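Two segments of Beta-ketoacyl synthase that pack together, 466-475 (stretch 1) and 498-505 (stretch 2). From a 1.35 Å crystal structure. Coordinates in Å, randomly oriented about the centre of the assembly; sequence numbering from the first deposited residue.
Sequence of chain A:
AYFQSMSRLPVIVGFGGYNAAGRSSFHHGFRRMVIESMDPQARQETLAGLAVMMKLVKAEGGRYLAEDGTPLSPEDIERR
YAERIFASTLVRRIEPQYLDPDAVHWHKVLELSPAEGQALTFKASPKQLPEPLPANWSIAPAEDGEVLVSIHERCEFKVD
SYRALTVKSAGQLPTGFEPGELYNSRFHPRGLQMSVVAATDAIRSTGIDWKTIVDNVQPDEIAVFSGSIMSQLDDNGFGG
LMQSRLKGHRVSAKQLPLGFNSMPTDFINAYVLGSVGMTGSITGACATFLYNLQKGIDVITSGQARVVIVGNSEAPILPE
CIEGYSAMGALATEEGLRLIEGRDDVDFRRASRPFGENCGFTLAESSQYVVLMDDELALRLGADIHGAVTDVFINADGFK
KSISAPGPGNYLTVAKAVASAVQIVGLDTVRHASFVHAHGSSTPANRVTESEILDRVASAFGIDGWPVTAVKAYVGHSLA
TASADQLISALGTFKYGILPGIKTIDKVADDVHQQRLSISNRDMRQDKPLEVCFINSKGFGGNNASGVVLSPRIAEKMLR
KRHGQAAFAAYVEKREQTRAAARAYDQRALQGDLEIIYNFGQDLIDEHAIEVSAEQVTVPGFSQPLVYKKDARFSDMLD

Stretch 1, residues 466-475: WPVTAVKAYV
Stretch 2 (498-505) ILPGIKTI

Stretch 1 begins as a strand at Trp-466 (Thr-469 phi/psi -131/160), turns near Ala-470 (-143/96) and Val-471 (-64/-26), and is helical by Ala-473, with Ala-473 N hydrogen-bonded to Ala-470 O at 3.1 Å. Stretch 2 is extended without regular strand: Leu-499 -96/115, Pro-500 -66/136, Gly-501 -74/168, Ile-502 -94/84, then a type I turn from Ile-502 to Ile-505. The register advances together, CA atoms of Thr-469 and Pro-500 lying 6.2 Å apart and those of Ala-473 and Ile-502 6.1 Å.

No direct backbone-backbone hydrogen bond joins them; side chains and a water bond the carbonyls of Pro-500 and Gly-501. Buried Thr-469 (chi1 t) points toward stretch 2, its short side chain donating OG1 to Pro-500 O at 2.7 Å. Tyr-474 (chi1 m, chi2 -80°) starts sideways, but its long ring carries OH to Gly-501 O, a weak 2.8 Å bond; OH accepts from Lys-503 NZ at 3.2 Å, at the ring edge. Water 1 accepts from Ala-470 N (3.0 Å) and donates to Gly-501 O (2.9 Å).

Apolar contacts add to these. Leu-499 (t, p) sets CD2 3.6 Å from Pro-467 CB; Tyr-474 CE2 lies 3.9 Å from Pro-500 CB. Ile-502 (m, t) reaches both small alanines: CD1 to Ala-470 CB and CG2 to Ala-473 CB, each 3.9 Å. Ala-473, buried and pointing toward stretch 2, suits the close backbones. Together the stretches bury 535 Å².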

# COMPACT_ATOMS: atom_id res chain seq x y z
N TRP A 466 -10.81 -33.35 4.68
CA TRP A 466 -11.12 -31.94 4.39
C TRP A 466 -10.65 -31.64 2.98
O TRP A 466 -9.45 -31.69 2.71
CB TRP A 466 -10.39 -31.02 5.35
CG TRP A 466 -11.03 -29.68 5.64
CD1 TRP A 466 -12.25 -29.24 5.27
CD2 TRP A 466 -10.43 -28.63 6.41
NE1 TRP A 466 -12.47 -27.96 5.76
CE2 TRP A 466 -11.36 -27.58 6.47
CE3 TRP A 466 -9.20 -28.50 7.05
CZ2 TRP A 466 -11.09 -26.39 7.16
CZ3 TRP A 466 -8.93 -27.32 7.73
CH2 TRP A 466 -9.88 -26.28 7.78
N PRO A 467 -11.58 -31.32 2.08
CA PRO A 467 -11.13 -31.15 0.69
C PRO A 467 -10.31 -29.88 0.51
O PRO A 467 -10.69 -28.79 1.00
CB PRO A 467 -12.43 -31.09 -0.11
CG PRO A 467 -13.46 -31.71 0.80
CD PRO A 467 -13.05 -31.33 2.18
N VAL A 468 -9.20 -30.04 -0.20
CA VAL A 468 -8.25 -28.97 -0.46
C VAL A 468 -8.04 -28.79 -1.97
O VAL A 468 -7.85 -29.76 -2.70
CB VAL A 468 -6.88 -29.27 0.21
CG1 VAL A 468 -5.83 -28.22 -0.15
CG2 VAL A 468 -7.02 -29.38 1.72
N THR A 469 -8.05 -27.54 -2.42
CA THR A 469 -7.76 -27.20 -3.80
C THR A 469 -6.73 -26.06 -3.80
O THR A 469 -6.55 -25.39 -2.79
CB THR A 469 -9.05 -26.85 -4.56
OG1 THR A 469 -8.79 -26.68 -5.96
CG2 THR A 469 -9.72 -25.60 -4.00
N ALA A 470 -6.03 -25.89 -4.93
CA ALA A 470 -4.92 -24.94 -5.01
C ALA A 470 -4.88 -24.24 -6.38
O ALA A 470 -4.37 -24.77 -7.35
CB ALA A 470 -3.60 -25.65 -4.73
N VAL A 471 -5.46 -23.05 -6.42
CA VAL A 471 -5.67 -22.36 -7.69
C VAL A 471 -4.34 -22.00 -8.37
O VAL A 471 -4.28 -21.88 -9.59
CB VAL A 471 -6.53 -21.09 -7.50
CG1 VAL A 471 -5.70 -19.96 -6.88
CG2 VAL A 471 -7.18 -20.67 -8.82
N LYS A 472 -3.27 -21.85 -7.59
CA LYS A 472 -1.97 -21.45 -8.16
C LYS A 472 -1.39 -22.53 -9.07
O LYS A 472 -0.50 -22.25 -9.88
CB LYS A 472 -0.96 -21.08 -7.07
CG LYS A 472 -1.34 -19.83 -6.27
CD LYS A 472 -0.34 -19.54 -5.15
CE LYS A 472 -0.74 -18.33 -4.31
NZ LYS A 472 -2.06 -18.50 -3.65
N ALA A 473 -1.88 -23.76 -8.97
CA ALA A 473 -1.46 -24.79 -9.91
C ALA A 473 -1.81 -24.39 -11.34
O ALA A 473 -1.07 -24.71 -12.30
CB ALA A 473 -2.14 -26.11 -9.57
N TYR A 474 -2.96 -23.74 -11.48
CA TYR A 474 -3.46 -23.30 -12.78
C TYR A 474 -2.93 -21.95 -13.24
O TYR A 474 -2.55 -21.80 -14.40
CB TYR A 474 -4.99 -23.23 -12.77
CG TYR A 474 -5.67 -24.55 -12.52
CD1 TYR A 474 -5.84 -25.47 -13.55
CD2 TYR A 474 -6.15 -24.91 -11.25
CE1 TYR A 474 -6.47 -26.68 -13.36
CE2 TYR A 474 -6.77 -26.14 -11.05
CZ TYR A 474 -6.93 -27.02 -12.11
OH TYR A 474 -7.55 -28.23 -11.94
N VAL A 475 -2.97 -20.95 -12.35
CA VAL A 475 -2.74 -19.57 -12.77
C VAL A 475 -1.53 -18.92 -12.11
O VAL A 475 -1.30 -17.74 -12.30
CB VAL A 475 -4.00 -18.69 -12.52
CG1 VAL A 475 -5.18 -19.25 -13.30
CG2 VAL A 475 -4.32 -18.59 -11.01
N ILE A 498 -17.99 -28.67 -8.62
CA ILE A 498 -16.73 -29.32 -8.96
C ILE A 498 -15.62 -28.66 -8.16
O ILE A 498 -15.49 -27.43 -8.16
CB ILE A 498 -16.39 -29.18 -10.46
CG1 ILE A 498 -17.49 -29.79 -11.34
CG2 ILE A 498 -15.04 -29.80 -10.77
CD1 ILE A 498 -17.41 -29.37 -12.78
N LEU A 499 -14.82 -29.50 -7.48
CA LEU A 499 -13.61 -29.07 -6.80
C LEU A 499 -12.40 -29.31 -7.69
O LEU A 499 -12.08 -30.46 -8.00
CB LEU A 499 -13.42 -29.85 -5.51
CG LEU A 499 -12.24 -29.42 -4.64
CD1 LEU A 499 -12.53 -28.09 -3.99
CD2 LEU A 499 -11.96 -30.49 -3.61
N PRO A 500 -11.71 -28.23 -8.12
CA PRO A 500 -10.63 -28.46 -9.10
C PRO A 500 -9.48 -29.26 -8.49
O PRO A 500 -9.09 -29.01 -7.36
CB PRO A 500 -10.18 -27.06 -9.48
CG PRO A 500 -11.31 -26.18 -9.10
CD PRO A 500 -11.91 -26.80 -7.88
N GLY A 501 -8.98 -30.24 -9.23
CA GLY A 501 -7.82 -30.99 -8.79
C GLY A 501 -6.54 -30.18 -8.92
O GLY A 501 -6.50 -29.14 -9.56
N ILE A 502 -5.48 -30.69 -8.31
CA ILE A 502 -4.13 -30.14 -8.50
C ILE A 502 -3.52 -30.99 -9.62
O ILE A 502 -2.83 -31.99 -9.37
CB ILE A 502 -3.28 -30.18 -7.22
CG1 ILE A 502 -4.07 -29.56 -6.05
CG2 ILE A 502 -1.96 -29.45 -7.47
CD1 ILE A 502 -3.32 -29.55 -4.73
N LYS A 503 -3.80 -30.63 -10.86
CA LYS A 503 -3.53 -31.55 -11.98
C LYS A 503 -2.08 -31.61 -12.37
O LYS A 503 -1.67 -32.51 -13.10
CB LYS A 503 -4.40 -31.18 -13.18
CG LYS A 503 -5.86 -31.35 -12.90
CD LYS A 503 -6.73 -31.01 -14.09
CE LYS A 503 -8.15 -31.11 -13.67
NZ LYS A 503 -8.93 -29.99 -14.20
N THR A 504 -1.29 -30.66 -11.89
CA THR A 504 0.12 -30.59 -12.22
C THR A 504 0.99 -31.56 -11.43
O THR A 504 2.15 -31.77 -11.78
CB THR A 504 0.65 -29.19 -11.97
OG1 THR A 504 0.34 -28.84 -10.62
CG2 THR A 504 0.02 -28.19 -12.92
N ILE A 505 0.46 -32.15 -10.36
CA ILE A 505 1.23 -33.08 -9.53
C ILE A 505 0.86 -34.52 -9.81
O ILE A 505 -0.27 -34.82 -10.22
CB ILE A 505 1.14 -32.76 -8.00
CG1 ILE A 505 -0.23 -33.12 -7.43
CG2 ILE A 505 1.47 -31.28 -7.77
CD1 ILE A 505 -0.29 -32.96 -5.91
O HOH W 1 -6.01 -26.89 -7.78